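Local structure of ZINC phosphodiesterase ELAC protein 1 (Homo sapiens, 3ZWF) at residues M1-G9 with A349-I357; I248-V256 with K285-M294. The protein is a zinc-dependent phosphodiesterase that cleaves extra 3' nucleotides from tRNA precursors and, in tRNA repair, removes a 2',3'-cyclic phosphate. All coordinates share one frame; numbering follows the deposited sequence. Where two conformers were deposited one is given.

Both contacts belong to the metallo-beta-lactamase fold of RNase Z, but they use different elements and do not touch; their centres lie about 20 Å apart. Contact 1 pairs the two ends of the chain, strand 2-5 with strand 354-356, in one of the two mixed sheets. It is held by main-chain hydrogen bonds, with an apolar side facing inward and a more polar side carrying D2, T4, V354 and S356. Contact 2 is smaller, joining the loop after strand 245-249 of the other sheet to the turn between helices 281-286 and 292-301. Few direct bonds cross it; one side, D251 and H289, belongs to the dinuclear zinc centre, and the rest is loop packing. Each mixes buried with more exposed residues.

Contact 1 (M1-G9 with A349-I357); sequences MDVTFLGTG and AEDFMVISI. With EDO (1,2-ethanediol), chain H; EDO (1,2-ethanediol), chain G.
D351 OD1 receives the hydroxyl of T8 at 2.7 Å from T8 OG1, on the anti side of the carboxylate and 32° out of its plane. R17 also donates to T8 OG1, while D351 OD2 takes the backbone N-H of G18. T8 OG1 lies between its own backbone N and carbonyl carbon (chi1 62°), which leaves CG2 to pack against the methyl of A349. That methyl also sits over one face of the F5 ring, a CH-pi contact with A349 CB 3.9 Å from the ring centroid. M353 O lies at the edge of the ring, in its plane, and accepts the N-H of F5. I355 CD1 lies 3.9 Å from F5 CE1, at the ring edge.

From F5 back toward M1 the strands run antiparallel. V3 N to I355 O and I355 N to V3 O are each 2.8 Å, a hydrogen-bonded pair, and I357 N bonds to M1 O. At the other end, the type II turn E350-M353 presents F352 N to F5 O at 2.7 Å. The pairing joins the N- and C-terminal strands in one sheet of the metallo-beta-lactamase fold, T8 leading on toward the zinc ligand H311. Strand 354-356 is an outermost strand of its sheet within this chain, beside 2-5, which also pairs with 21-26; F5 and I355 pack on strand 306-310 of the second sheet, while L6 and F352 touch helix 39-45.

Contact 2 (I248-V256 with K285-M294); sequences ILGDCSGVV and KEHGHSTPQM. With ZN (zinc ion), chain E; ZN (zinc ion), chain D; PO4 (phosphate ion), chain F.
D251 and H289 meet at the edge of the imidazole: D251 OD2 lies near the ring plane, 3.5 Å from H289 CE1, and the phosphate lies at the ring edge too. H289 NE2 donates to phosphate O4 at 2.6 Å, with an N-H...O angle of 162°; the other ring nitrogen, ND1, is hydrogen-bonded to E273, so the two bonds together fix the ring's rotation. The peptide oxygen of H287 lies over one face of the ring.

D251 CG stands beside the backbone N (chi1 -64°), directing the carboxylate to the metals. Of the carboxylate oxygens only D251 OD2 bridges them, 2.2 Å from one zinc ion and 2.4 Å from the other; a water and, through O1 and O3, the phosphate span the pair as well. H60, H62 and H180 complete one site and D64, H65 and H311 the other.

Away from the metals, S290 OG donates to C252 O at 2.7 Å, approaching from above the carbonyl plane. S253 lies across the turn: M294 CE meets S253 O at 3.4 Å, the methyl brought round by the bend at chi3 (57°). G288, with positive phi, is the C' residue of the Schellman motif ending helix 281-286, and its carbonyl accepts from the zinc ligand H180.

The phosphate, probably from the crystallisation liquor, is held by both zinc ions, H289 and R181. It may mimic the scissile phosphate of tRNA, with E273 as the second-shell residue that orients H289 toward it.

Contact 1 (M1-G9 with A349-I357)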
ATOM      1  N   MET A   1      -9.125  19.982  19.741  1.00 48.07           N
ATOM      2  CA  MET A   1      -8.310  19.876  18.494  1.00 45.77           C
ATOM      3  C   MET A   1      -7.012  19.154  18.794  1.00 44.17           C
ATOM      4  O   MET A   1      -6.247  19.553  19.669  1.00 42.73           O
ATOM      5  CB  MET A   1      -7.997  21.243  17.905  1.00 47.27           C
ATOM      6  CG  MET A   1      -7.151  21.188  16.641  1.00 47.28           C
ATOM      7  SD  MET A   1      -6.706  22.801  16.022  1.00 52.35           S
ATOM      8  CE  MET A   1      -8.179  23.266  15.087  1.00 54.97           C
ATOM      9  N   ASP A   2      -6.766  18.070  18.073  1.00 39.32           N
ATOM     10  CA  ASP A   2      -5.506  17.361  18.255  1.00 38.30           C
ATOM     11  C   ASP A   2      -4.941  16.842  16.948  1.00 35.19           C
ATOM     12  O   ASP A   2      -5.630  16.765  15.935  1.00 35.32           O
ATOM     13  CB  ASP A   2      -5.578  16.275  19.340  1.00 43.30           C
ATOM     14  CG  ASP A   2      -6.731  15.324  19.172  1.00 49.68           C
ATOM     15  OD1 ASP A   2      -6.908  14.750  18.082  1.00 43.29           O
ATOM     16  OD2 ASP A   2      -7.466  15.132  20.162  1.00 63.42           O
ATOM     17  N   VAL A   3      -3.646  16.600  16.984  1.00 33.43           N
ATOM     18  CA  VAL A   3      -2.904  16.028  15.893  1.00 32.25           C
ATOM     19  C   VAL A   3      -2.377  14.668  16.339  1.00 31.31           C
ATOM     20  O   VAL A   3      -1.752  14.565  17.377  1.00 32.01           O
ATOM     21  CB  VAL A   3      -1.773  16.991  15.560  1.00 33.39           C
ATOM     22  CG1 VAL A   3      -0.985  16.569  14.406  1.00 32.88           C
ATOM     23  CG2 VAL A   3      -2.384  18.386  15.275  1.00 38.85           C
ATOM     24  N   THR A   4      -2.646  13.636  15.544  1.00 30.40           N
ATOM     25  CA  THR A   4      -2.144  12.298  15.808  1.00 30.15           C
ATOM     26  C   THR A   4      -1.201  11.847  14.685  1.00 28.77           C
ATOM     27  O   THR A   4      -1.592  11.790  13.521  1.00 28.15           O
ATOM     28  CB  THR A   4      -3.291  11.266  15.916  1.00 31.60           C
ATOM     29  OG1 THR A   4      -4.175  11.622  16.977  1.00 34.22           O
ATOM     30  CG2 THR A   4      -2.725   9.830  16.167  1.00 31.32           C
ATOM     31  N   PHE A   5       0.032  11.530  15.039  1.00 28.76           N
ATOM     32  CA  PHE A   5       1.006  10.995  14.080  1.00 28.04           C
ATOM     33  C   PHE A   5       0.806   9.517  13.873  1.00 27.69           C
ATOM     34  O   PHE A   5       0.921   8.737  14.802  1.00 29.70           O
ATOM     35  CB  PHE A   5       2.426  11.304  14.536  1.00 29.00           C
ATOM     36  CG  PHE A   5       2.723  12.766  14.503  1.00 32.03           C
ATOM     37  CD1 PHE A   5       2.339  13.555  15.559  1.00 34.09           C
ATOM     38  CD2 PHE A   5       3.265  13.383  13.367  1.00 33.98           C
ATOM     39  CE1 PHE A   5       2.540  14.949  15.545  1.00 38.40           C
ATOM     40  CE2 PHE A   5       3.458  14.811  13.355  1.00 31.44           C
ATOM     41  CZ  PHE A   5       3.102  15.551  14.427  1.00 37.56           C
ATOM     42  N   LEU A   6       0.563   9.099  12.645  1.00 26.94           N
ATOM     43  CA  LEU A   6       0.417   7.694  12.324  1.00 27.95           C
ATOM     44  C   LEU A   6       1.716   7.078  11.783  1.00 29.85           C
ATOM     45  O   LEU A   6       2.041   5.914  12.064  1.00 31.00           O
ATOM     46  CB  LEU A   6      -0.756   7.440  11.380  1.00 29.03           C
ATOM     47  CG  LEU A   6      -2.118   7.841  11.961  1.00 31.32           C
ATOM     48  CD1 LEU A   6      -3.198   7.873  10.921  1.00 36.03           C
ATOM     49  CD2 LEU A   6      -2.542   6.977  13.159  1.00 32.58           C
ATOM     50  N   GLY A   7       2.446   7.865  11.016  1.00 26.53           N
ATOM     51  CA  GLY A   7       3.722   7.462  10.476  1.00 25.26           C
ATOM     52  C   GLY A   7       4.658   8.633  10.371  1.00 25.51           C
ATOM     53  O   GLY A   7       4.310   9.727   9.803  1.00 27.26           O
ATOM     54  N   THR A   8       5.840   8.406  10.889  1.00 24.57           N
ATOM     55  CA  THR A   8       6.860   9.433  11.121  1.00 24.84           C
ATOM     56  C   THR A   8       8.162   9.119  10.391  1.00 24.53           C
ATOM     57  O   THR A   8       9.154   9.774  10.599  1.00 24.97           O
ATOM     58  CB  THR A   8       7.096   9.623  12.596  1.00 25.72           C
ATOM     59  OG1 THR A   8       7.590   8.403  13.226  1.00 26.16           O
ATOM     60  CG2 THR A   8       5.769  10.055  13.305  1.00 26.33           C
ATOM     61  N   GLY A   9       8.163   8.077   9.555  1.00 24.08           N
ATOM     62  CA  GLY A   9       9.374   7.746   8.852  1.00 23.99           C
ATOM     63  C   GLY A   9       9.458   8.292   7.444  1.00 23.48           C
ATOM     64  O   GLY A   9       8.428   8.563   6.767  1.00 24.34           O
ATOM     65  N   ALA A 349       8.478  13.916  16.454  1.00 28.69           N
ATOM     66  CA  ALA A 349       7.325  13.048  16.256  1.00 27.87           C
ATOM     67  C   ALA A 349       7.724  11.568  16.411  1.00 28.18           C
ATOM     68  O   ALA A 349       8.811  11.156  16.006  1.00 27.66           O
ATOM     69  CB  ALA A 349       6.671  13.277  14.874  1.00 27.14           C
ATOM     70  N   GLU A 350       6.846  10.831  17.054  1.00 29.19           N
ATOM     71  CA  GLU A 350       6.882   9.365  17.055  1.00 30.22           C
ATOM     72  C   GLU A 350       5.516   8.855  16.629  1.00 29.13           C
ATOM     73  O   GLU A 350       4.513   9.534  16.838  1.00 28.92           O
ATOM     74  CB  GLU A 350       7.234   8.814  18.446  1.00 34.65           C
ATOM     75  CG  GLU A 350       8.559   9.293  18.924  1.00 41.02           C
ATOM     76  CD  GLU A 350       8.868   8.907  20.364  1.00 57.68           C
ATOM     77  OE1 GLU A 350       8.041   8.249  21.036  1.00 49.53           O
ATOM     78  OE2 GLU A 350       9.969   9.273  20.806  1.00 55.60           O
ATOM     79  N   ASP A 351       5.453   7.632  16.059  1.00 28.39           N
ATOM     80  CA  ASP A 351       4.166   7.075  15.726  1.00 28.61           C
ATOM     81  C   ASP A 351       3.303   7.001  17.001  1.00 29.84           C
ATOM     82  O   ASP A 351       3.771   6.605  18.096  1.00 30.64           O
ATOM     83  CB  ASP A 351       4.265   5.653  15.133  1.00 28.54           C
ATOM     84  CG  ASP A 351       5.000   5.601  13.812  1.00 27.93           C
ATOM     85  OD1 ASP A 351       5.492   6.652  13.293  1.00 27.97           O
ATOM     86  OD2 ASP A 351       4.998   4.478  13.217  1.00 27.53           O
ATOM     87  N   PHE A 352       2.050   7.401  16.806  1.00 30.06           N
ATOM     88  CA  PHE A 352       0.941   7.366  17.791  1.00 31.34           C
ATOM     89  C   PHE A 352       0.975   8.504  18.797  1.00 32.00           C
ATOM     90  O   PHE A 352       0.114   8.594  19.683  1.00 33.23           O
ATOM     91  CB  PHE A 352       0.808   5.997  18.453  1.00 32.32           C
ATOM     92  CG  PHE A 352       0.685   4.900  17.457  1.00 31.85           C
ATOM     93  CD1 PHE A 352      -0.443   4.808  16.703  1.00 31.78           C
ATOM     94  CD2 PHE A 352       1.707   3.987  17.268  1.00 31.59           C
ATOM     95  CE1 PHE A 352      -0.573   3.821  15.718  1.00 31.40           C
ATOM     96  CE2 PHE A 352       1.598   2.994  16.298  1.00 31.26           C
ATOM     97  CZ  PHE A 352       0.452   2.914  15.533  1.00 31.17           C
ATOM     98  N   MET A 353       1.949   9.391  18.624  1.00 31.29           N
ATOM     99  CA  MET A 353       1.999  10.616  19.412  1.00 32.20           C
ATOM    100  C   MET A 353       0.755  11.460  19.105  1.00 32.16           C
ATOM    101  O   MET A 353       0.345  11.602  17.950  1.00 31.34           O
ATOM    102  CB  MET A 353       3.268  11.411  19.097  1.00 32.12           C
ATOM    103  CG  MET A 353       3.445  12.702  19.899  1.00 34.48           C
ATOM    104  SD  MET A 353       4.879  13.639  19.362  1.00 36.66           S
ATOM    105  CE  MET A 353       6.126  12.855  20.363  1.00 36.88           C
ATOM    106  N   VAL A 354       0.134  11.972  20.172  1.00 33.48           N
ATOM    107  CA  VAL A 354      -0.978  12.881  20.040  1.00 34.01           C
ATOM    108  C   VAL A 354      -0.601  14.195  20.687  1.00 34.58           C
ATOM    109  O   VAL A 354      -0.169  14.200  21.814  1.00 35.47           O
ATOM    110  CB  VAL A 354      -2.233  12.348  20.751  1.00 35.86           C
ATOM    111  CG1 VAL A 354      -3.403  13.311  20.539  1.00 36.37           C
ATOM    112  CG2 VAL A 354      -2.613  10.965  20.220  1.00 35.38           C
ATOM    113  N   ILE A 355      -0.744  15.281  19.941  1.00 34.13           N
ATOM    114  CA  ILE A 355      -0.503  16.638  20.443  1.00 35.48           C
ATOM    115  C   ILE A 355      -1.822  17.400  20.404  1.00 36.06           C
ATOM    116  O   ILE A 355      -2.453  17.487  19.389  1.00 35.20           O
ATOM    117  CB  ILE A 355       0.531  17.409  19.608  1.00 35.25           C
ATOM    118  CG1 ILE A 355       1.879  16.694  19.646  1.00 36.78           C
ATOM    119  CG2 ILE A 355       0.706  18.822  20.170  1.00 36.94           C
ATOM    120  CD1 ILE A 355       2.887  17.210  18.659  1.00 35.71           C
ATOM    121  N   SER A 356      -2.190  17.980  21.545  1.00 39.16           N
ATOM    122  CA  SER A 356      -3.450  18.685  21.706  1.00 42.03           C
ATOM    123  C   SER A 356      -3.128  20.159  21.478  1.00 45.28           C
ATOM    124  O   SER A 356      -2.083  20.617  21.927  1.00 44.12           O
ATOM    125  CB  SER A 356      -3.958  18.469  23.152  1.00 50.14           C
ATOM    126  OG  SER A 356      -5.342  18.697  23.283  1.00 59.51           O
ATOM    127  N   ILE A 357      -3.998  20.905  20.787  1.00 44.21           N
ATOM    128  CA  ILE A 357      -3.741  22.340  20.567  1.00 48.88           C
ATOM    129  C   ILE A 357      -4.809  23.118  21.332  1.00 52.78           C
ATOM    130  O   ILE A 357      -5.975  23.123  20.954  1.00 47.23           O
ATOM    131  CB  ILE A 357      -3.733  22.760  19.069  1.00 48.92           C
ATOM    132  CG1 ILE A 357      -2.740  21.924  18.246  1.00 52.07           C
ATOM    133  CG2 ILE A 357      -3.328  24.204  18.929  1.00 53.02           C
ATOM    134  CD1 ILE A 357      -3.078  20.497  18.138  1.00 56.93           C
TER
HETATM  135  C1  EDO H1367     -10.702  15.528  19.694  1.00 75.55           C
HETATM  136  O1  EDO H1367     -12.038  15.236  19.261  1.00 78.60           O
HETATM  137  C2  EDO H1367     -10.226  16.801  19.014  1.00 74.84           C
HETATM  138  O2  EDO H1367      -8.894  17.064  19.424  1.00 81.17           O
HETATM  139  C1  EDO G1366      -4.991   7.823  19.000  1.00 42.33           C
HETATM  140  O1  EDO G1366      -3.617   7.952  18.619  1.00 66.25           O
HETATM  141  C2  EDO G1366      -5.628   9.122  19.473  1.00 71.25           C
HETATM  142  O2  EDO G1366      -5.720  10.058  18.416  1.00 42.25           O
HETATM  143  O   HOH W   1      -7.834  21.292  21.857  1.00 52.34           O

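Contact 2 (I248-V256 with K285-M294)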
ATOM      1  N   ILE A 248       1.115  22.098   7.958  1.00 28.14           N
ATOM      2  CA  ILE A 248       1.693  20.766   7.746  1.00 27.29           C
ATOM      3  C   ILE A 248       2.366  20.803   6.388  1.00 26.59           C
ATOM      4  O   ILE A 248       1.675  20.991   5.362  1.00 26.55           O
ATOM      5  CB  ILE A 248       0.581  19.703   7.751  1.00 28.39           C
ATOM      6  CG1 ILE A 248      -0.166  19.759   9.102  1.00 31.59           C
ATOM      7  CG2 ILE A 248       1.211  18.295   7.557  1.00 30.46           C
ATOM      8  CD1 ILE A 248      -1.342  18.852   9.195  1.00 39.01           C
ATOM      9  N   LEU A 249       3.693  20.672   6.373  1.00 26.31           N
ATOM     10  CA  LEU A 249       4.459  20.764   5.132  1.00 25.99           C
ATOM     11  C   LEU A 249       4.896  19.382   4.637  1.00 25.17           C
ATOM     12  O   LEU A 249       5.420  18.587   5.433  1.00 25.17           O
ATOM     13  CB  LEU A 249       5.696  21.614   5.277  1.00 26.45           C
ATOM     14  CG  LEU A 249       5.531  23.136   5.270  1.00 29.49           C
ATOM     15  CD1 LEU A 249       4.744  23.614   6.476  1.00 30.96           C
ATOM     16  CD2 LEU A 249       6.920  23.774   5.197  1.00 31.04           C
ATOM     17  N   GLY A 250       4.688  19.129   3.348  1.00 24.88           N
ATOM     18  CA  GLY A 250       5.266  17.938   2.692  1.00 24.30           C
ATOM     19  C   GLY A 250       6.788  17.979   2.632  1.00 24.36           C
ATOM     20  O   GLY A 250       7.444  18.975   3.015  1.00 24.85           O
ATOM     21  N   ASP A 251       7.363  16.881   2.144  1.00 23.98           N
ATOM     22  CA  ASP A 251       8.806  16.785   1.925  1.00 24.13           C
ATOM     23  C   ASP A 251       9.249  18.011   1.132  1.00 24.69           C
ATOM     24  O   ASP A 251       8.603  18.439   0.187  1.00 24.82           O
ATOM     25  CB  ASP A 251       9.185  15.591   1.076  1.00 23.86           C
ATOM     26  CG  ASP A 251       8.858  14.235   1.735  1.00 23.45           C
ATOM     27  OD1 ASP A 251       8.318  14.175   2.850  1.00 23.38           O
ATOM     28  OD2 ASP A 251       9.127  13.199   1.069  1.00 23.34           O
ATOM     29  N   CYS A 252      10.384  18.554   1.538  1.00 25.13           N
ATOM     30  CA  CYS A 252      10.923  19.774   0.910  1.00 25.88           C
ATOM     31  C   CYS A 252      12.334  20.079   1.400  1.00 26.38           C
ATOM     32  O   CYS A 252      12.730  19.672   2.478  1.00 26.19           O
ATOM     33  CB  CYS A 252      10.021  20.977   1.206  1.00 26.27           C
ATOM     34  SG  CYS A 252       9.949  21.530   2.891  1.00 28.33           S
ATOM     35  N   SER A 253      13.017  20.864   0.575  1.00 28.11           N
ATOM     36  CA  SER A 253      14.296  21.500   0.872  0.50 29.25           C
ATOM     37  C   SER A 253      14.128  23.018   1.013  1.00 29.65           C
ATOM     38  O   SER A 253      15.098  23.738   1.283  1.00 30.65           O
ATOM     39  CB  SER A 253      15.273  21.209  -0.269  0.50 32.65           C
ATOM     40  OG  SER A 253      16.570  21.693   0.012  0.50 40.17           O
ATOM     41  N   GLY A 254      12.907  23.490   0.808  1.00 29.29           N
ATOM     42  CA  GLY A 254      12.586  24.910   0.915  1.00 30.79           C
ATOM     43  C   GLY A 254      11.180  25.220   0.410  1.00 31.32           C
ATOM     44  O   GLY A 254      10.456  24.340  -0.074  1.00 30.32           O
ATOM     45  N   VAL A 255      10.802  26.488   0.543  1.00 34.56           N
ATOM     46  CA  VAL A 255       9.487  26.970   0.142  1.00 34.83           C
ATOM     47  C   VAL A 255       9.702  27.820  -1.096  1.00 39.44           C
ATOM     48  O   VAL A 255      10.705  28.532  -1.182  1.00 42.98           O
ATOM     49  CB  VAL A 255       8.844  27.848   1.288  1.00 40.24           C
ATOM     50  CG1 VAL A 255       7.505  28.456   0.852  1.00 45.21           C
ATOM     51  CG2 VAL A 255       8.697  27.036   2.559  1.00 43.03           C
ATOM     52  N   VAL A 256       8.750  27.796  -2.031  1.00 34.35           N
ATOM     53  CA  VAL A 256       8.901  28.500  -3.272  1.00 36.96           C
ATOM     54  C   VAL A 256       8.213  29.844  -3.115  1.00 44.83           C
ATOM     55  O   VAL A 256       6.990  29.906  -2.959  1.00 45.90           O
ATOM     56  CB  VAL A 256       8.283  27.785  -4.462  1.00 37.55           C
ATOM     57  CG1 VAL A 256       8.519  28.587  -5.736  1.00 36.60           C
ATOM     58  CG2 VAL A 256       8.854  26.453  -4.576  1.00 34.41           C
ATOM     59  N   LYS A 285      19.659  18.181   0.840  1.00 30.76           N
ATOM     60  CA  LYS A 285      19.233  19.123  -0.196  1.00 32.81           C
ATOM     61  C   LYS A 285      19.236  18.463  -1.560  1.00 35.20           C
ATOM     62  O   LYS A 285      18.340  18.687  -2.357  1.00 33.21           O
ATOM     63  CB  LYS A 285      20.131  20.365  -0.202  1.00 34.84           C
ATOM     64  CG  LYS A 285      19.951  21.262   1.001  1.00 36.15           C
ATOM     65  CD  LYS A 285      20.903  22.430   0.932  1.00 39.38           C
ATOM     66  CE  LYS A 285      20.714  23.409   2.088  1.00 41.78           C
ATOM     67  NZ  LYS A 285      21.894  24.304   2.203  1.00 47.92           N
ATOM     68  N   GLU A 286      20.245  17.632  -1.811  1.00 35.74           N
ATOM     69  CA  GLU A 286      20.333  16.846  -3.067  1.00 35.72           C
ATOM     70  C   GLU A 286      19.058  16.034  -3.322  1.00 34.63           C
ATOM     71  O   GLU A 286      18.632  15.886  -4.466  1.00 34.33           O
ATOM     72  CB  GLU A 286      21.569  15.933  -3.067  1.00 39.28           C
ATOM     73  N   HIS A 287      18.452  15.521  -2.259  1.00 30.92           N
ATOM     74  CA  HIS A 287      17.230  14.727  -2.347  1.00 31.22           C
ATOM     75  C   HIS A 287      15.948  15.495  -2.076  1.00 28.89           C
ATOM     76  O   HIS A 287      14.894  14.878  -1.887  1.00 29.61           O
ATOM     77  CB  HIS A 287      17.312  13.516  -1.433  1.00 32.78           C
ATOM     78  CG  HIS A 287      18.299  12.498  -1.897  1.00 44.41           C
ATOM     79  ND1 HIS A 287      19.609  12.482  -1.470  1.00 46.95           N
ATOM     80  CD2 HIS A 287      18.182  11.485  -2.790  1.00 52.01           C
ATOM     81  CE1 HIS A 287      20.249  11.485  -2.054  1.00 45.91           C
ATOM     82  NE2 HIS A 287      19.410  10.874  -2.870  1.00 48.08           N
ATOM     83  N   GLY A 288      16.040  16.821  -2.053  1.00 27.40           N
ATOM     84  CA  GLY A 288      14.859  17.679  -1.807  1.00 26.93           C
ATOM     85  C   GLY A 288      14.317  17.595  -0.391  1.00 26.34           C
ATOM     86  O   GLY A 288      13.102  17.751  -0.141  1.00 25.96           O
ATOM     87  N   HIS A 289      15.239  17.373   0.551  1.00 26.40           N
ATOM     88  CA  HIS A 289      14.909  17.212   1.952  1.00 25.97           C
ATOM     89  C   HIS A 289      15.526  18.341   2.809  1.00 26.55           C
ATOM     90  O   HIS A 289      16.328  19.135   2.324  1.00 27.31           O
ATOM     91  CB  HIS A 289      15.338  15.828   2.468  1.00 25.64           C
ATOM     92  CG  HIS A 289      14.480  14.709   1.948  1.00 25.08           C
ATOM     93  ND1 HIS A 289      13.106  14.746   2.002  1.00 24.93           N
ATOM     94  CD2 HIS A 289      14.800  13.515   1.382  1.00 27.02           C
ATOM     95  CE1 HIS A 289      12.612  13.637   1.471  1.00 25.19           C
ATOM     96  NE2 HIS A 289      13.620  12.879   1.061  1.00 25.22           N
ATOM     97  N   SER A 290      15.132  18.314   4.071  1.00 26.29           N
ATOM     98  CA  SER A 290      15.595  19.269   5.102  1.00 26.85           C
ATOM     99  C   SER A 290      16.267  18.560   6.270  1.00 26.79           C
ATOM    100  O   SER A 290      16.089  17.352   6.532  1.00 26.28           O
ATOM    101  CB  SER A 290      14.405  20.054   5.621  1.00 26.82           C
ATOM    102  OG  SER A 290      13.889  20.902   4.626  1.00 27.10           O
ATOM    103  N   THR A 291      17.039  19.344   6.993  1.00 27.46           N
ATOM    104  CA  THR A 291      17.653  18.892   8.231  1.00 27.58           C
ATOM    105  C   THR A 291      17.049  19.714   9.399  1.00 27.86           C
ATOM    106  O   THR A 291      16.277  20.653   9.166  1.00 28.03           O
ATOM    107  CB  THR A 291      19.168  19.084   8.187  1.00 28.29           C
ATOM    108  OG1 THR A 291      19.462  20.478   8.200  1.00 29.09           O
ATOM    109  CG2 THR A 291      19.778  18.411   6.948  1.00 28.27           C
ATOM    110  N   PRO A 292      17.365  19.347  10.658  1.00 28.01           N
ATOM    111  CA  PRO A 292      16.697  20.089  11.720  1.00 28.39           C
ATOM    112  C   PRO A 292      16.999  21.597  11.742  1.00 29.27           C
ATOM    113  O   PRO A 292      16.110  22.379  12.046  1.00 29.55           O
ATOM    114  CB  PRO A 292      17.238  19.435  12.983  1.00 28.59           C
ATOM    115  CG  PRO A 292      17.463  17.999  12.569  1.00 27.95           C
ATOM    116  CD  PRO A 292      18.013  18.118  11.180  1.00 27.83           C
ATOM    117  N   GLN A 293      18.221  21.972  11.394  1.00 29.80           N
ATOM    118  CA  GLN A 293      18.552  23.411  11.360  1.00 30.80           C
ATOM    119  C   GLN A 293      17.747  24.144  10.286  1.00 30.83           C
ATOM    120  O   GLN A 293      17.351  25.283  10.462  1.00 31.55           O
ATOM    121  CB  GLN A 293      20.040  23.633  11.172  1.00 31.97           C
ATOM    122  CG  GLN A 293      20.451  25.131  11.328  1.00 34.25           C
ATOM    123  CD  GLN A 293      19.982  25.840  12.618  1.00 36.77           C
ATOM    124  OE1 GLN A 293      19.191  26.828  12.556  1.00 40.70           O
ATOM    125  NE2 GLN A 293      20.495  25.392  13.765  1.00 33.59           N
ATOM    126  N   MET A 294      17.465  23.470   9.175  1.00 30.11           N
ATOM    127  CA  MET A 294      16.703  24.124   8.089  1.00 30.18           C
ATOM    128  C   MET A 294      15.257  24.323   8.522  1.00 29.90           C
ATOM    129  O   MET A 294      14.655  25.410   8.307  1.00 30.52           O
ATOM    130  CB  MET A 294      16.749  23.299   6.790  1.00 29.56           C
ATOM    131  CG  MET A 294      18.140  23.190   6.202  1.00 30.06           C
ATOM    132  SD  MET A 294      18.263  21.906   4.939  1.00 29.45           S
ATOM    133  CE  MET A 294      16.982  22.446   3.767  1.00 29.22           C
TER
HETATM  134 ZN    ZN E1364       9.234  12.750  -1.268  1.00 30.12          ZN
HETATM  135 ZN    ZN D1363       8.745  11.154   1.723  0.90 26.97          ZN
HETATM  136  P   PO4 F1365      11.500  10.614  -0.000  1.00 29.50           P
HETATM  137  O1  PO4 F1365      11.192  11.898  -0.812  1.00 26.45           O
HETATM  138  O2  PO4 F1365      11.012   9.417  -0.973  1.00 24.35           O
HETATM  139  O3  PO4 F1365      10.630  10.497   1.187  1.00 35.68           O
HETATM  140  O4  PO4 F1365      12.980  10.541   0.140  1.00 39.19           O
HETATM  141  O   HOH W   2       8.543  10.998  -0.430  1.00 28.39           O